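Local coordinates for uncharacterized protein lp_0118 (Lactobacillus plantarum, PDB 3K2Y) that is uncharacterized but carries a HIRAN domain, a fold found in DNA-processing proteins, and probably binds nucleic acid, at the interface of chains A and B. Sequence-based numbering; all coordinates share one arbitrary frame. Chains: chain A/B, uncharacterized protein lp_0118.

The interface of chains A and B. Residues chain A 40, 42-44, 62; chain B 43, 45, 49, 62.
Two tyrosine rings of chain B receive the loop of chain A. The B:Tyr45 ring has A:Asn43 CA on one face, 4.0 Å from the ring centroid and offset toward the rim, while OE2 of the A:Glu40 carboxylate lies at its edge, in plane; the weakly positive rim hydrogens are likely to suit an acid there. The carboxylate is turned 64° from the ring. A tyrosine suits this spot because its broad ring faces the loop backbone while its hydroxyl takes up a water, and A:Gly42, lacking a side chain, can bring its backbone O within 3.4 Å of B:Tyr45 CE2. A:Gln44 CG sits over the centre of the B:Tyr62 face, 3.7 Å from its centroid, and CB packs toward the CE1 rim. A glutamine fits because its aliphatic stem can cover a ring while its amide travels on; with CG between backbone N and carbonyl carbon (chi1 65°) and a bend at chi2, the amide reaches B:Asn43. As modelled, like atoms face each other, A:Gln44 NE2 3.1 Å from B:Asn43 ND2 and A:Gln44 OE1 3.2 Å from B:Asn43 OD1; turning over one amide would probably pair donor with acceptor, so the O and N assignment is doubtful. The A:Tyr62 hydroxyl OH touches B:Tyr45 CB and donates to the syn lone pair of A:Glu40 OE1, 2.7 Å away, which should fix the carboxylate. Replacing B:Tyr45 by an alanine is likely to leave the A:Asn43 backbone and A:Glu40 without their aromatic partner, and the water without its link across. The structure alone does not show whether this pairing forms in solution. The phenolic OH of B:Tyr45 lies 3.0 Å from the oxygen of water 1, itself 2.6 Å from A:Gly42 N.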
ATOM      1  N   GLU A  40      -2.071  -8.712   5.583  1.00 23.70           N
ATOM      2  CA  GLU A  40      -2.865  -7.490   5.624  1.00 24.97           C
ATOM      3  C   GLU A  40      -3.895  -7.528   4.497  1.00 25.05           C
ATOM      4  O   GLU A  40      -3.742  -6.861   3.476  1.00 25.34           O
ATOM      5  CB  GLU A  40      -1.958  -6.263   5.481  1.00 23.79           C
ATOM      6  CG  GLU A  40      -0.743  -6.290   6.391  1.00 23.11           C
ATOM      7  CD  GLU A  40       0.087  -5.016   6.314  1.00 24.94           C
ATOM      8  OE1 GLU A  40       0.181  -4.425   5.218  1.00 22.95           O
ATOM      9  OE2 GLU A  40       0.661  -4.617   7.351  1.00 23.15           O
ATOM     10  N   GLY A  42      -6.505  -6.217   4.479  1.00 24.40           N
ATOM     11  CA  GLY A  42      -7.188  -4.936   4.470  1.00 22.63           C
ATOM     12  C   GLY A  42      -6.359  -3.840   3.810  1.00 24.42           C
ATOM     13  O   GLY A  42      -6.772  -2.680   3.765  1.00 21.46           O
ATOM     14  N   ASN A  43      -5.184  -4.203   3.298  1.00 23.98           N
ATOM     15  CA  ASN A  43      -4.317  -3.230   2.639  1.00 24.02           C
ATOM     16  C   ASN A  43      -5.064  -2.654   1.427  1.00 24.85           C
ATOM     17  O   ASN A  43      -5.490  -3.391   0.537  1.00 24.11           O
ATOM     18  CB  ASN A  43      -3.002  -3.898   2.211  1.00 20.60           C
ATOM     19  CG  ASN A  43      -1.976  -2.899   1.692  1.00 20.26           C
ATOM     20  OD1 ASN A  43      -2.200  -2.237   0.678  1.00 20.02           O
ATOM     21  ND2 ASN A  43      -0.847  -2.787   2.388  1.00 17.88           N
ATOM     22  N   GLN A  44      -5.228  -1.333   1.409  1.00 24.31           N
ATOM     23  CA  GLN A  44      -5.949  -0.669   0.330  1.00 24.66           C
ATOM     24  C   GLN A  44      -5.279  -0.777  -1.035  1.00 25.93           C
ATOM     25  O   GLN A  44      -5.917  -0.545  -2.060  1.00 26.39           O
ATOM     26  CB  GLN A  44      -6.179   0.813   0.666  1.00 22.89           C
ATOM     27  CG  GLN A  44      -4.911   1.649   0.778  1.00 22.87           C
ATOM     28  CD  GLN A  44      -4.492   1.896   2.218  1.00 25.48           C
ATOM     29  OE1 GLN A  44      -4.662   1.038   3.087  1.00 26.42           O
ATOM     30  NE2 GLN A  44      -3.924   3.070   2.473  1.00 26.08           N
ATOM     31  N   TYR A  62       7.257  -5.185   2.221  1.00 24.07           N
ATOM     32  CA  TYR A  62       6.238  -6.146   1.810  1.00 22.43           C
ATOM     33  C   TYR A  62       6.801  -7.217   0.901  1.00 24.05           C
ATOM     34  O   TYR A  62       7.868  -7.045   0.312  1.00 24.31           O
ATOM     35  CB  TYR A  62       5.109  -5.446   1.050  1.00 21.47           C
ATOM     36  CG  TYR A  62       4.212  -4.603   1.911  1.00 21.19           C
ATOM     37  CD1 TYR A  62       4.576  -3.311   2.283  1.00 20.52           C
ATOM     38  CD2 TYR A  62       3.009  -5.114   2.388  1.00 21.27           C
ATOM     39  CE1 TYR A  62       3.763  -2.550   3.115  1.00 21.29           C
ATOM     40  CE2 TYR A  62       2.192  -4.365   3.219  1.00 25.97           C
ATOM     41  CZ  TYR A  62       2.573  -3.087   3.582  1.00 23.47           C
ATOM     42  OH  TYR A  62       1.775  -2.369   4.438  1.00 24.84           O
TER
ATOM     43  N   ASN B  43      -3.713   5.719   8.810  1.00 27.75           N
ATOM     44  CA  ASN B  43      -3.691   4.448   8.095  1.00 27.04           C
ATOM     45  C   ASN B  43      -2.559   3.564   8.616  1.00 27.37           C
ATOM     46  O   ASN B  43      -1.402   3.990   8.709  1.00 25.93           O
ATOM     47  CB  ASN B  43      -3.520   4.679   6.590  1.00 28.10           C
ATOM     48  CG  ASN B  43      -3.763   3.416   5.778  1.00 24.17           C
ATOM     49  OD1 ASN B  43      -4.903   3.007   5.574  1.00 24.19           O
ATOM     50  ND2 ASN B  43      -2.685   2.784   5.329  1.00 24.76           N
ATOM     51  N   TYR B  45      -1.191   1.079   7.193  1.00 26.62           N
ATOM     52  CA  TYR B  45      -0.280   0.591   6.168  1.00 26.53           C
ATOM     53  C   TYR B  45       0.557   1.703   5.545  1.00 26.43           C
ATOM     54  O   TYR B  45       1.669   1.468   5.070  1.00 24.13           O
ATOM     55  CB  TYR B  45      -1.091  -0.129   5.088  1.00 26.24           C
ATOM     56  CG  TYR B  45      -2.181  -1.017   5.656  1.00 28.12           C
ATOM     57  CD1 TYR B  45      -1.870  -2.190   6.346  1.00 31.45           C
ATOM     58  CD2 TYR B  45      -3.520  -0.668   5.527  1.00 29.78           C
ATOM     59  CE1 TYR B  45      -2.873  -2.991   6.896  1.00 32.22           C
ATOM     60  CE2 TYR B  45      -4.532  -1.457   6.071  1.00 30.64           C
ATOM     61  CZ  TYR B  45      -4.203  -2.615   6.754  1.00 33.07           C
ATOM     62  OH  TYR B  45      -5.205  -3.385   7.302  1.00 33.25           O
ATOM     63  N   ALA B  49      -1.516   8.042   3.482  1.00 28.25           N
ATOM     64  CA  ALA B  49      -2.742   7.587   2.837  1.00 26.67           C
ATOM     65  C   ALA B  49      -3.756   8.690   2.584  1.00 27.76           C
ATOM     66  O   ALA B  49      -4.028   9.511   3.459  1.00 25.54           O
ATOM     67  CB  ALA B  49      -3.381   6.491   3.660  1.00 25.99           C
ATOM     68  N   TYR B  62      -7.704   4.920  -3.628  1.00 20.92           N
ATOM     69  CA  TYR B  62      -6.662   5.752  -3.038  1.00 22.27           C
ATOM     70  C   TYR B  62      -5.680   6.320  -4.049  1.00 22.10           C
ATOM     71  O   TYR B  62      -5.526   5.792  -5.144  1.00 22.17           O
ATOM     72  CB  TYR B  62      -5.864   4.958  -1.996  1.00 22.17           C
ATOM     73  CG  TYR B  62      -6.614   4.662  -0.720  1.00 19.52           C
ATOM     74  CD1 TYR B  62      -7.652   3.735  -0.694  1.00 18.75           C
ATOM     75  CD2 TYR B  62      -6.289   5.325   0.462  1.00 21.27           C
ATOM     76  CE1 TYR B  62      -8.353   3.473   0.480  1.00 20.38           C
ATOM     77  CE2 TYR B  62      -6.983   5.075   1.644  1.00 22.05           C
ATOM     78  CZ  TYR B  62      -8.013   4.150   1.649  1.00 22.40           C
ATOM     79  OH  TYR B  62      -8.702   3.907   2.819  1.00 21.87           O
TER
HETATM   80  O   HOH W   1      -5.725  -6.287   6.981  1.00 42.10           O